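Local coordinates for sugar ABC transporter substrate-binding protein, BlMnBP1 (Bifidobacterium animalis subsp. lactis ATCC 27673, PDB 6I5R) that binds manno-oligosaccharides such as mannobiose as a solute-binding protein and probably delivers them to an ABC transporter for uptake during growth on beta-mannan, at residues 121-133 with 355-367. Numbering follows the deposited sequence.
Sequences TSEMEKVIKLADE and GGIPIKADDESMP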
loop_
_atom_site.group_PDB
_atom_site.type_symbol
_atom_site.label_atom_id
_atom_site.label_comp_id
_atom_site.label_asym_id
_atom_site.label_seq_id
_atom_site.Cartn_x
_atom_site.Cartn_y
_atom_site.Cartn_z
ATOM N N THR A 121 -1.683 2.692 -22.050
ATOM C CA THR A 121 -1.537 3.532 -20.864
ATOM C C THR A 121 -1.823 5.001 -21.184
ATOM O O THR A 121 -2.468 5.713 -20.400
ATOM C CB THR A 121 -0.140 3.370 -20.274
ATOM O OG1 THR A 121 0.111 1.986 -20.007
ATOM C CG2 THR A 121 -0.007 4.155 -18.984
ATOM N N SER A 122 -1.404 5.458 -22.359
ATOM C CA SER A 122 -1.651 6.850 -22.695
ATOM C C SER A 122 -3.139 7.151 -22.788
ATOM O O SER A 122 -3.551 8.287 -22.512
ATOM C CB SER A 122 -0.963 7.208 -24.003
ATOM O OG SER A 122 -1.457 6.437 -25.067
ATOM N N GLU A 123 -3.956 6.168 -23.228
ATOM C CA GLU A 123 -5.409 6.336 -23.232
ATOM C C GLU A 123 -5.985 6.205 -21.828
ATOM O O GLU A 123 -6.947 6.900 -21.481
ATOM C CB GLU A 123 -6.082 5.326 -24.187
ATOM C CG GLU A 123 -6.000 5.723 -25.677
ATOM C CD GLU A 123 -6.595 7.108 -25.950
ATOM O OE1 GLU A 123 -7.815 7.298 -25.749
ATOM O OE2 GLU A 123 -5.819 8.019 -26.326
ATOM N N MET A 124 -5.429 5.304 -21.007
ATOM C CA MET A 124 -5.959 5.108 -19.665
ATOM C C MET A 124 -5.736 6.346 -18.802
ATOM O O MET A 124 -6.593 6.706 -17.988
ATOM C CB MET A 124 -5.329 3.872 -19.030
ATOM C CG MET A 124 -5.705 2.555 -19.713
ATOM S SD MET A 124 -7.484 2.240 -19.567
ATOM C CE MET A 124 -7.656 2.020 -17.780
ATOM N N GLU A 125 -4.608 7.026 -18.982
ATOM C CA GLU A 125 -4.352 8.187 -18.135
ATOM C C GLU A 125 -5.381 9.286 -18.359
ATOM O O GLU A 125 -5.426 10.238 -17.576
ATOM C CB GLU A 125 -2.925 8.699 -18.363
ATOM C CG GLU A 125 -2.710 9.497 -19.609
ATOM C CD GLU A 125 -1.267 9.980 -19.759
ATOM O OE1 GLU A 125 -1.012 10.852 -20.638
ATOM O OE2 GLU A 125 -0.405 9.464 -19.014
ATOM N N LYS A 126 -6.188 9.189 -19.414
ATOM C CA LYS A 126 -7.280 10.130 -19.615
ATOM C C LYS A 126 -8.480 9.836 -18.717
ATOM O O LYS A 126 -9.339 10.705 -18.551
ATOM C CB LYS A 126 -7.737 10.114 -21.076
ATOM C CG LYS A 126 -6.618 10.377 -22.081
ATOM C CD LYS A 126 -7.099 10.483 -23.558
ATOM C CE LYS A 126 -5.889 10.680 -24.474
ATOM N NZ LYS A 126 -6.167 10.826 -25.920
ATOM N N VAL A 127 -8.562 8.655 -18.112
ATOM C CA VAL A 127 -9.779 8.271 -17.416
ATOM C C VAL A 127 -9.506 7.707 -16.031
ATOM O O VAL A 127 -10.426 7.573 -15.217
ATOM C CB VAL A 127 -10.582 7.261 -18.263
ATOM C CG1 VAL A 127 -11.041 7.938 -19.539
ATOM C CG2 VAL A 127 -9.758 6.042 -18.570
ATOM N N ILE A 128 -8.247 7.392 -15.729
ATOM C CA ILE A 128 -7.885 7.033 -14.367
ATOM C C ILE A 128 -6.571 7.687 -13.974
ATOM O O ILE A 128 -5.724 8.003 -14.814
ATOM C CB ILE A 128 -7.768 5.506 -14.158
ATOM C CG1 ILE A 128 -6.625 4.948 -14.990
ATOM C CG2 ILE A 128 -9.083 4.793 -14.499
ATOM C CD1 ILE A 128 -6.410 3.452 -14.741
ATOM N N LYS A 129 -6.403 7.842 -12.660
ATOM C CA LYS A 129 -5.132 8.162 -12.038
ATOM C C LYS A 129 -4.239 6.920 -11.941
ATOM O O LYS A 129 -4.708 5.777 -11.938
ATOM C CB LYS A 129 -5.362 8.729 -10.637
ATOM C CG LYS A 129 -6.261 9.935 -10.624
ATOM C CD LYS A 129 -6.571 10.436 -9.221
ATOM C CE LYS A 129 -7.780 11.361 -9.272
ATOM N NZ LYS A 129 -8.265 11.830 -7.945
ATOM N N LEU A 130 -2.938 7.157 -11.890
ATOM C CA LEU A 130 -1.959 6.112 -11.638
ATOM C C LEU A 130 -1.990 5.043 -12.724
ATOM O O LEU A 130 -1.780 3.866 -12.457
ATOM C CB LEU A 130 -2.184 5.490 -10.263
ATOM C CG LEU A 130 -2.169 6.534 -9.155
ATOM C CD1 LEU A 130 -2.650 5.923 -7.838
ATOM C CD2 LEU A 130 -0.766 7.109 -8.962
ATOM N N ALA A 131 -2.241 5.467 -13.964
ATOM C CA ALA A 131 -2.392 4.522 -15.055
ATOM C C ALA A 131 -1.105 3.790 -15.377
ATOM O O ALA A 131 -1.169 2.687 -15.913
ATOM C CB ALA A 131 -2.900 5.228 -16.320
ATOM N N ASP A 132 0.049 4.356 -15.049
ATOM C CA ASP A 132 1.326 3.738 -15.375
ATOM C C ASP A 132 1.913 2.962 -14.212
ATOM O O ASP A 132 3.052 2.481 -14.311
ATOM C CB ASP A 132 2.318 4.820 -15.848
ATOM C CG ASP A 132 2.682 5.791 -14.756
ATOM O OD1 ASP A 132 2.221 5.616 -13.613
ATOM O OD2 ASP A 132 3.435 6.765 -15.023
ATOM N N GLU A 133 1.176 2.847 -13.104
ATOM C CA GLU A 133 1.688 2.131 -11.942
ATOM C C GLU A 133 1.746 0.631 -12.212
ATOM O O GLU A 133 2.757 -0.025 -11.942
ATOM C CB GLU A 133 0.810 2.457 -10.727
ATOM C CG GLU A 133 1.250 1.862 -9.425
ATOM C CD GLU A 133 0.278 2.212 -8.301
ATOM O OE1 GLU A 133 -0.822 1.641 -8.301
ATOM O OE2 GLU A 133 0.594 3.049 -7.428
ATOM N N GLY A 355 -11.700 5.835 2.935
ATOM C CA GLY A 355 -10.787 6.908 3.271
ATOM C C GLY A 355 -9.648 7.114 2.305
ATOM O O GLY A 355 -8.563 7.501 2.725
ATOM N N GLY A 356 -9.862 6.867 1.012
ATOM C CA GLY A 356 -8.823 7.020 0.028
ATOM C C GLY A 356 -9.184 7.982 -1.094
ATOM O O GLY A 356 -10.306 8.479 -1.200
ATOM N N ILE A 357 -8.213 8.159 -1.970
ATOM C CA ILE A 357 -8.325 9.136 -3.066
ATOM C C ILE A 357 -8.951 8.438 -4.250
ATOM O O ILE A 357 -8.453 7.388 -4.691
ATOM C CB ILE A 357 -6.944 9.705 -3.415
ATOM C CG1 ILE A 357 -6.436 10.551 -2.251
ATOM C CG2 ILE A 357 -6.997 10.477 -4.726
ATOM C CD1 ILE A 357 -4.931 10.555 -2.200
ATOM N N PRO A 358 -10.055 8.966 -4.811
ATOM C CA PRO A 358 -10.681 8.312 -5.967
ATOM C C PRO A 358 -9.739 8.262 -7.153
ATOM O O PRO A 358 -8.874 9.125 -7.339
ATOM C CB PRO A 358 -11.906 9.179 -6.283
ATOM C CG PRO A 358 -11.981 10.238 -5.271
ATOM C CD PRO A 358 -10.735 10.216 -4.419
ATOM N N ILE A 359 -9.928 7.222 -7.959
ATOM C CA ILE A 359 -9.050 6.935 -9.079
ATOM C C ILE A 359 -9.616 7.416 -10.411
ATOM O O ILE A 359 -8.837 7.624 -11.355
ATOM C CB ILE A 359 -8.740 5.419 -9.098
ATOM C CG1 ILE A 359 -8.032 5.070 -7.789
ATOM C CG2 ILE A 359 -7.909 5.034 -10.294
ATOM C CD1 ILE A 359 -6.697 5.665 -7.635
ATOM N N LYS A 360 -10.930 7.622 -10.520
ATOM C CA LYS A 360 -11.454 8.243 -11.726
ATOM C C LYS A 360 -10.709 9.547 -11.980
ATOM O O LYS A 360 -10.546 10.374 -11.072
ATOM C CB LYS A 360 -12.957 8.498 -11.603
ATOM C CG LYS A 360 -13.544 9.026 -12.899
ATOM C CD LYS A 360 -15.044 9.288 -12.806
ATOM C CE LYS A 360 -15.586 9.484 -14.199
ATOM N NZ LYS A 360 -17.064 9.603 -14.204
ATOM N N ALA A 361 -10.230 9.716 -13.212
ATOM C CA ALA A 361 -9.262 10.768 -13.504
ATOM C C ALA A 361 -9.787 12.137 -13.109
ATOM O O ALA A 361 -9.023 12.982 -12.632
ATOM C CB ALA A 361 -8.898 10.772 -14.984
ATOM N N ASP A 362 -11.087 12.377 -13.286
ATOM C CA ASP A 362 -11.633 13.725 -13.176
ATOM C C ASP A 362 -12.217 14.038 -11.815
ATOM O O ASP A 362 -12.956 15.014 -11.699
ATOM C CB ASP A 362 -12.744 13.919 -14.198
ATOM C CG ASP A 362 -13.919 13.002 -13.929
ATOM O OD1 ASP A 362 -14.565 13.079 -12.837
ATOM O OD2 ASP A 362 -14.195 12.151 -14.790
ATOM N N ASP A 363 -11.965 13.206 -10.813
ATOM C CA ASP A 363 -12.471 13.395 -9.456
ATOM C C ASP A 363 -11.306 13.898 -8.620
ATOM O O ASP A 363 -10.367 13.146 -8.351
ATOM C CB ASP A 363 -13.013 12.083 -8.899
ATOM C CG ASP A 363 -13.802 12.254 -7.592
ATOM O OD1 ASP A 363 -13.586 13.222 -6.822
ATOM O OD2 ASP A 363 -14.636 11.368 -7.320
ATOM N N GLU A 364 -11.337 15.162 -8.220
ATOM C CA GLU A 364 -10.260 15.657 -7.381
ATOM C C GLU A 364 -10.702 15.805 -5.926
ATOM O O GLU A 364 -10.100 16.569 -5.178
ATOM C CB GLU A 364 -9.705 16.968 -7.935
ATOM C CG GLU A 364 -9.360 16.931 -9.464
ATOM C CD GLU A 364 -8.083 16.158 -9.859
ATOM O OE1 GLU A 364 -7.173 15.922 -9.027
ATOM O OE2 GLU A 364 -7.968 15.797 -11.058
ATOM N N SER A 365 -11.733 15.075 -5.510
ATOM C CA SER A 365 -12.084 15.041 -4.096
ATOM C C SER A 365 -11.047 14.252 -3.284
ATOM O O SER A 365 -10.380 13.336 -3.789
ATOM C CB SER A 365 -13.477 14.432 -3.925
ATOM O OG SER A 365 -13.374 13.032 -3.720
ATOM N N MET A 366 -10.886 14.650 -2.017
ATOM C CA MET A 366 -9.856 14.134 -1.125
ATOM C C MET A 366 -10.453 13.678 0.199
ATOM O O MET A 366 -11.263 14.409 0.780
ATOM C CB MET A 366 -8.817 15.228 -0.823
ATOM C CG MET A 366 -7.891 15.539 -1.985
ATOM S SD MET A 366 -6.954 14.050 -2.420
ATOM C CE MET A 366 -5.629 14.183 -1.245
ATOM N N PRO A 367 -10.052 12.512 0.734
ATOM C CA PRO A 367 -10.513 12.151 2.081
ATOM C C PRO A 367 -10.269 13.296 3.054
ATOM O O PRO A 367 -9.317 14.082 2.893
ATOM C CB PRO A 367 -9.666 10.926 2.446
ATOM C CG PRO A 367 -9.231 10.366 1.150
ATOM C CD PRO A 367 -9.114 11.516 0.189
#
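K129 sets its CG opposite its own carbonyl carbon (chi1 -56°) and keeps the rest of its chain extended, which carries it past the carbonyl oxygens of I359 and K360 to those of P358 and D363. K129 NZ donates hydrogen bonds to both: to D363 O at a short 2.5 Å, nearly in line with the C=O bond (C=O...N angle 173°), and to P358 O at 2.8 Å, where the nitrogen is tilted from the carbonyl plane. One ammonium thus ties together two points five residues apart, one at the last residue of the type I turn K360-D363, the other two residues ahead of its first. The methylenes travel with it: K129 CD packs 3.3 Å from P358 O, and the methyl CG2 of I357 also abuts NZ. E364 OE1, 4.4 Å from K129 NZ, is too distant for a salt bridge but may still favour the positive charge. With an alanine here, the carbonyls of P358 and D363 would probably lose their shared donor and the turn would be less firmly fastened to 121-133.

At the base of the lysine side chain, the backbones meet in a single beta bridge, I128 with K360, rather than a continuous sheet. K129 N donates to I359 O at 2.8 Å in the carbonyl plane, whereas A361 N reaches V127 O at 2.9 Å from above that carbonyl's plane, 67° out of it. The bridge joins the chain that follows helix 121-124 to the loop after helix 350-353 in this periplasmic-binding-protein-type fold. Strand 139-155 backs it: I128 rests on I143 and I359 on A144.

A361 CB fits closely against the V127-I128 peptide, 3.3 Å from V127 C. On the apolar side, I359 CG2 meets I128 CB, while I359 CD1 lies 4.1 Å from L130 CD1, the side chains of I359 and L130 crossing at roughly a right angle.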